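Local coordinates for protein ectonucleoside triphosphate diphosphohydrolase 4 (Homo sapiens, PDB 6WG5) that belongs to the GDA1/CD39 family of nucleoside phosphatases, enzymes of the actin-like ATPase superfamily, at residues A[92-106]-A[142-154]. Residues are numbered along the deposited sequence; the frame is centred on the assembly and turned at random.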
loop_
_atom_site.group_PDB
_atom_site.type_symbol
_atom_site.label_atom_id
_atom_site.label_comp_id
_atom_site.label_asym_id
_atom_site.label_seq_id
_atom_site.Cartn_x
_atom_site.Cartn_y
_atom_site.Cartn_z
ATOM N N ILE A 92 18.319 -6.029 -4.953
ATOM C CA ILE A 92 19.249 -6.806 -4.141
ATOM C C ILE A 92 19.055 -8.309 -4.326
ATOM O O ILE A 92 20.008 -9.076 -4.157
ATOM C CB ILE A 92 19.115 -6.407 -2.657
ATOM C CG1 ILE A 92 20.447 -6.596 -1.932
ATOM C CG2 ILE A 92 18.020 -7.221 -1.957
ATOM C CD1 ILE A 92 20.529 -5.865 -0.602
ATOM N N SER A 93 17.841 -8.746 -4.674
ATOM C CA SER A 93 17.562 -10.171 -4.803
ATOM C C SER A 93 18.407 -10.831 -5.884
ATOM O O SER A 93 18.593 -12.053 -5.847
ATOM C CB SER A 93 16.076 -10.384 -5.106
ATOM O OG SER A 93 15.708 -9.757 -6.321
ATOM N N GLU A 94 18.922 -10.061 -6.844
ATOM C CA GLU A 94 19.696 -10.653 -7.930
ATOM C C GLU A 94 20.970 -11.308 -7.418
ATOM O O GLU A 94 21.466 -12.262 -8.029
ATOM C CB GLU A 94 20.031 -9.589 -8.976
ATOM C CG GLU A 94 18.810 -8.896 -9.556
ATOM C CD GLU A 94 17.869 -9.854 -10.259
ATOM O OE1 GLU A 94 18.147 -10.219 -11.421
ATOM O OE2 GLU A 94 16.854 -10.246 -9.647
ATOM N N PHE A 95 21.514 -10.820 -6.302
ATOM C CA PHE A 95 22.741 -11.363 -5.732
ATOM C C PHE A 95 22.478 -12.525 -4.786
ATOM O O PHE A 95 23.256 -12.744 -3.847
ATOM C CB PHE A 95 23.521 -10.262 -5.012
ATOM C CG PHE A 95 23.850 -9.079 -5.879
ATOM C CD1 PHE A 95 24.282 -7.901 -5.307
ATOM C CD2 PHE A 95 23.732 -9.142 -7.260
ATOM C CE1 PHE A 95 24.588 -6.811 -6.085
ATOM C CE2 PHE A 95 24.036 -8.050 -8.046
ATOM C CZ PHE A 95 24.466 -6.881 -7.456
ATOM N N ALA A 96 21.395 -13.273 -5.006
ATOM C CA ALA A 96 21.132 -14.462 -4.206
ATOM C C ALA A 96 22.363 -15.355 -4.127
ATOM O O ALA A 96 22.632 -15.966 -3.086
ATOM C CB ALA A 96 19.950 -15.231 -4.796
ATOM N N THR A 97 23.127 -15.435 -5.216
ATOM C CA THR A 97 24.332 -16.251 -5.276
ATOM C C THR A 97 25.609 -15.436 -5.122
ATOM O O THR A 97 26.696 -16.018 -5.072
ATOM C CB THR A 97 24.380 -17.022 -6.599
ATOM O OG1 THR A 97 24.514 -16.101 -7.689
ATOM C CG2 THR A 97 23.111 -17.844 -6.788
ATOM N N SER A 98 25.508 -14.107 -5.046
ATOM C CA SER A 98 26.677 -13.246 -4.914
ATOM C C SER A 98 26.549 -12.359 -3.680
ATOM O O SER A 98 26.660 -11.131 -3.788
ATOM C CB SER A 98 26.849 -12.382 -6.164
ATOM O OG SER A 98 26.797 -13.168 -7.341
ATOM N N PRO A 99 26.320 -12.932 -2.494
ATOM C CA PRO A 99 26.150 -12.078 -1.305
ATOM C C PRO A 99 27.355 -11.202 -1.009
ATOM O O PRO A 99 27.183 -10.065 -0.554
ATOM C CB PRO A 99 25.881 -13.091 -0.179
ATOM C CG PRO A 99 26.371 -14.401 -0.696
ATOM C CD PRO A 99 26.177 -14.362 -2.176
ATOM N N GLU A 100 28.574 -11.691 -1.255
ATOM C CA GLU A 100 29.755 -10.866 -1.019
ATOM C C GLU A 100 29.747 -9.602 -1.871
ATOM O O GLU A 100 30.384 -8.610 -1.500
ATOM C CB GLU A 100 31.034 -11.671 -1.292
ATOM C CG GLU A 100 31.306 -12.000 -2.766
ATOM C CD GLU A 100 30.531 -13.205 -3.263
ATOM O OE1 GLU A 100 30.162 -14.065 -2.435
ATOM O OE2 GLU A 100 30.295 -13.292 -4.488
ATOM N N LYS A 101 29.034 -9.619 -2.996
ATOM C CA LYS A 101 29.013 -8.520 -3.952
ATOM C C LYS A 101 27.995 -7.440 -3.603
ATOM O O LYS A 101 27.981 -6.391 -4.255
ATOM C CB LYS A 101 28.718 -9.086 -5.350
ATOM C CG LYS A 101 28.653 -8.075 -6.485
ATOM C CD LYS A 101 28.294 -8.768 -7.794
ATOM C CE LYS A 101 28.008 -7.772 -8.905
ATOM N NZ LYS A 101 27.548 -8.450 -10.150
ATOM N N VAL A 102 27.166 -7.654 -2.581
ATOM C CA VAL A 102 26.000 -6.799 -2.378
ATOM C C VAL A 102 26.394 -5.440 -1.807
ATOM O O VAL A 102 25.779 -4.420 -2.133
ATOM C CB VAL A 102 24.974 -7.516 -1.481
ATOM C CG1 VAL A 102 25.417 -7.514 -0.017
ATOM C CG2 VAL A 102 23.612 -6.878 -1.632
ATOM N N SER A 103 27.413 -5.398 -0.946
ATOM C CA SER A 103 27.754 -4.150 -0.270
ATOM C C SER A 103 28.215 -3.069 -1.240
ATOM O O SER A 103 28.125 -1.881 -0.910
ATOM C CB SER A 103 28.830 -4.403 0.785
ATOM O OG SER A 103 28.329 -5.223 1.827
ATOM N N ASP A 104 28.708 -3.445 -2.421
ATOM C CA ASP A 104 29.064 -2.458 -3.434
ATOM C C ASP A 104 27.861 -1.991 -4.242
ATOM O O ASP A 104 27.920 -0.919 -4.854
ATOM C CB ASP A 104 30.120 -3.029 -4.386
ATOM C CG ASP A 104 31.538 -2.792 -3.898
ATOM O OD1 ASP A 104 31.765 -1.804 -3.169
ATOM O OD2 ASP A 104 32.429 -3.593 -4.252
ATOM N N TYR A 105 26.777 -2.768 -4.257
ATOM C CA TYR A 105 25.597 -2.392 -5.029
ATOM C C TYR A 105 24.832 -1.258 -4.360
ATOM O O TYR A 105 24.311 -0.367 -5.043
ATOM C CB TYR A 105 24.705 -3.615 -5.217
ATOM C CG TYR A 105 23.260 -3.312 -5.530
ATOM C CD1 TYR A 105 22.870 -2.926 -6.804
ATOM C CD2 TYR A 105 22.280 -3.433 -4.553
ATOM C CE1 TYR A 105 21.548 -2.654 -7.095
ATOM C CE2 TYR A 105 20.954 -3.166 -4.834
ATOM C CZ TYR A 105 20.595 -2.777 -6.106
ATOM O OH TYR A 105 19.276 -2.508 -6.393
ATOM N N ILE A 106 24.752 -1.273 -3.024
ATOM C CA ILE A 106 24.077 -0.209 -2.286
ATOM C C ILE A 106 25.001 0.953 -1.958
ATOM O O ILE A 106 24.545 1.946 -1.372
ATOM C CB ILE A 106 23.451 -0.737 -0.976
ATOM C CG1 ILE A 106 24.503 -1.423 -0.096
ATOM C CG2 ILE A 106 22.298 -1.681 -1.277
ATOM C CD1 ILE A 106 25.062 -0.537 0.986
ATOM N N GLN A 142 20.102 -17.824 2.051
ATOM C CA GLN A 142 20.697 -16.767 1.243
ATOM C C GLN A 142 20.261 -15.382 1.705
ATOM O O GLN A 142 21.010 -14.414 1.532
ATOM C CB GLN A 142 20.336 -16.982 -0.227
ATOM C CG GLN A 142 20.748 -18.350 -0.748
ATOM C CD GLN A 142 20.169 -18.660 -2.111
ATOM O OE1 GLN A 142 19.623 -17.785 -2.780
ATOM N NE2 GLN A 142 20.279 -19.916 -2.528
ATOM N N GLN A 143 19.063 -15.263 2.284
ATOM C CA GLN A 143 18.666 -14.004 2.906
ATOM C C GLN A 143 19.668 -13.594 3.976
ATOM O O GLN A 143 20.162 -12.461 3.982
ATOM C CB GLN A 143 17.267 -14.130 3.511
ATOM C CG GLN A 143 16.135 -14.177 2.502
ATOM C CD GLN A 143 14.778 -14.317 3.165
ATOM O OE1 GLN A 143 14.515 -13.709 4.203
ATOM N NE2 GLN A 143 13.909 -15.127 2.571
ATOM N N LYS A 144 19.985 -14.513 4.890
ATOM C CA LYS A 144 20.907 -14.199 5.975
ATOM C C LYS A 144 22.290 -13.839 5.450
ATOM O O LYS A 144 22.979 -12.997 6.039
ATOM C CB LYS A 144 20.994 -15.383 6.939
ATOM C CG LYS A 144 21.741 -15.085 8.228
ATOM C CD LYS A 144 21.866 -16.329 9.094
ATOM C CE LYS A 144 22.637 -16.042 10.373
ATOM N NZ LYS A 144 23.742 -17.017 10.586
ATOM N N ALA A 145 22.714 -14.461 4.347
ATOM C CA ALA A 145 24.022 -14.151 3.781
ATOM C C ALA A 145 24.112 -12.687 3.371
ATOM O O ALA A 145 25.130 -12.028 3.609
ATOM C CB ALA A 145 24.301 -15.058 2.582
ATOM N N ILE A 146 23.051 -12.160 2.757
ATOM C CA ILE A 146 23.071 -10.783 2.274
ATOM C C ILE A 146 23.079 -9.806 3.444
ATOM O O ILE A 146 23.877 -8.861 3.477
ATOM C CB ILE A 146 21.876 -10.538 1.333
ATOM C CG1 ILE A 146 22.092 -11.296 0.018
ATOM C CG2 ILE A 146 21.677 -9.044 1.074
ATOM C CD1 ILE A 146 20.878 -11.339 -0.883
ATOM N N LEU A 147 22.185 -10.009 4.415
ATOM C CA LEU A 147 22.135 -9.117 5.569
ATOM C C LEU A 147 23.489 -9.040 6.260
ATOM O O LEU A 147 23.929 -7.957 6.664
ATOM C CB LEU A 147 21.071 -9.589 6.562
ATOM C CG LEU A 147 19.671 -9.901 6.032
ATOM C CD1 LEU A 147 18.827 -10.512 7.141
ATOM C CD2 LEU A 147 19.003 -8.659 5.469
ATOM N N GLU A 148 24.165 -10.182 6.403
ATOM C CA GLU A 148 25.425 -10.212 7.140
ATOM C C GLU A 148 26.519 -9.445 6.405
ATOM O O GLU A 148 27.340 -8.774 7.039
ATOM C CB GLU A 148 25.846 -11.659 7.389
ATOM C CG GLU A 148 25.539 -12.141 8.798
ATOM C CD GLU A 148 25.582 -13.651 8.927
ATOM O OE1 GLU A 148 25.357 -14.345 7.912
ATOM O OE2 GLU A 148 25.843 -14.146 10.043
ATOM N N ASP A 149 26.551 -9.529 5.074
ATOM C CA ASP A 149 27.537 -8.757 4.325
ATOM C C ASP A 149 27.306 -7.263 4.506
ATOM O O ASP A 149 28.261 -6.487 4.616
ATOM C CB ASP A 149 27.493 -9.133 2.844
ATOM C CG ASP A 149 28.668 -8.565 2.066
ATOM O OD1 ASP A 149 29.734 -8.338 2.678
ATOM O OD2 ASP A 149 28.529 -8.347 0.845
ATOM N N LEU A 150 26.040 -6.840 4.542
ATOM C CA LEU A 150 25.731 -5.444 4.832
ATOM C C LEU A 150 26.116 -5.081 6.260
ATOM O O LEU A 150 26.668 -4.002 6.506
ATOM C CB LEU A 150 24.242 -5.181 4.604
ATOM C CG LEU A 150 23.743 -5.240 3.160
ATOM C CD1 LEU A 150 22.226 -5.318 3.126
ATOM C CD2 LEU A 150 24.228 -4.033 2.378
ATOM N N LEU A 151 25.836 -5.972 7.214
ATOM C CA LEU A 151 26.092 -5.665 8.617
ATOM C C LEU A 151 27.586 -5.581 8.911
ATOM O O LEU A 151 28.025 -4.700 9.658
ATOM C CB LEU A 151 25.429 -6.718 9.505
ATOM C CG LEU A 151 23.901 -6.660 9.571
ATOM C CD1 LEU A 151 23.341 -7.924 10.203
ATOM C CD2 LEU A 151 23.447 -5.432 10.344
ATOM N N THR A 152 28.382 -6.486 8.339
ATOM C CA THR A 152 29.813 -6.492 8.626
ATOM C C THR A 152 30.564 -5.420 7.845
ATOM O O THR A 152 31.618 -4.957 8.299
ATOM C CB THR A 152 30.418 -7.864 8.312
ATOM O OG1 THR A 152 30.292 -8.142 6.911
ATOM C CG2 THR A 152 29.727 -8.960 9.114
ATOM N N ASP A 153 30.045 -5.009 6.690
ATOM C CA ASP A 153 30.770 -4.130 5.778
ATOM C C ASP A 153 30.436 -2.656 5.962
ATOM O O ASP A 153 31.340 -1.816 5.932
ATOM C CB ASP A 153 30.479 -4.536 4.328
ATOM C CG ASP A 153 31.460 -3.929 3.342
ATOM O OD1 ASP A 153 32.011 -4.685 2.511
ATOM O OD2 ASP A 153 31.682 -2.701 3.394
ATOM N N ILE A 154 29.160 -2.318 6.151
ATOM C CA ILE A 154 28.767 -0.910 6.218
ATOM C C ILE A 154 29.420 -0.191 7.393
ATOM O O ILE A 154 29.967 0.905 7.190
ATOM C CB ILE A 154 27.232 -0.794 6.238
ATOM C CG1 ILE A 154 26.665 -1.177 4.869
ATOM C CG2 ILE A 154 26.789 0.618 6.629
ATOM C CD1 ILE A 154 25.164 -1.366 4.858
#
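I146 and L150, one turn apart on helix 140-157, face the other segment with their methyls: I146 packs its CG2 against I92 and V102, and L150 its two CD atoms against I92 and I106. In this member of the actin-like ATPase clan the contact joins two connections flanking the mixed sheet that contains strands 40-48 and 127-131: the turn leading into short helix 102-105, and helix 140-157, part of the beta-alpha-beta crossover between parallel strands 127-131 and 167-169.

Beta-branched and leucine side chains suit the buried seam because their branches put methyls such as I146 CG2 and L150 CD2 against the other segment. I146 CG2 lies 3.8 Å from CD1 of I92 as the two isoleucines pass in opposite senses, while V102 crosses I146 at nearly a right angle. I92 meets L150 tip to tip. I106, its CG1 set between backbone N and carbonyl carbon (chi1 56°), brings that atom to 3.6 Å from CD2 of L150; its CD1 continues to I154. M135 of helix 133-136 also touches I92 and I146. Next to I146, P99 CB lies 3.7 Å from A145 CB; the small alanine methyl lets the backbones come close, P99 CA and I146 CA being 4.9 Å apart.

The polar edge gathers around D149. With CG anti to the backbone N (chi1 -169°), its carboxylate reaches the turn, placing OD2 2.6 Å from O of P99; E100 O, 3.0 Å from D149 OD2, is close but not hydrogen-bonded to it. S103, short enough to fit against the helix, sets OG 3.1 Å from O of D149 and 3.4 Å from CB of D153.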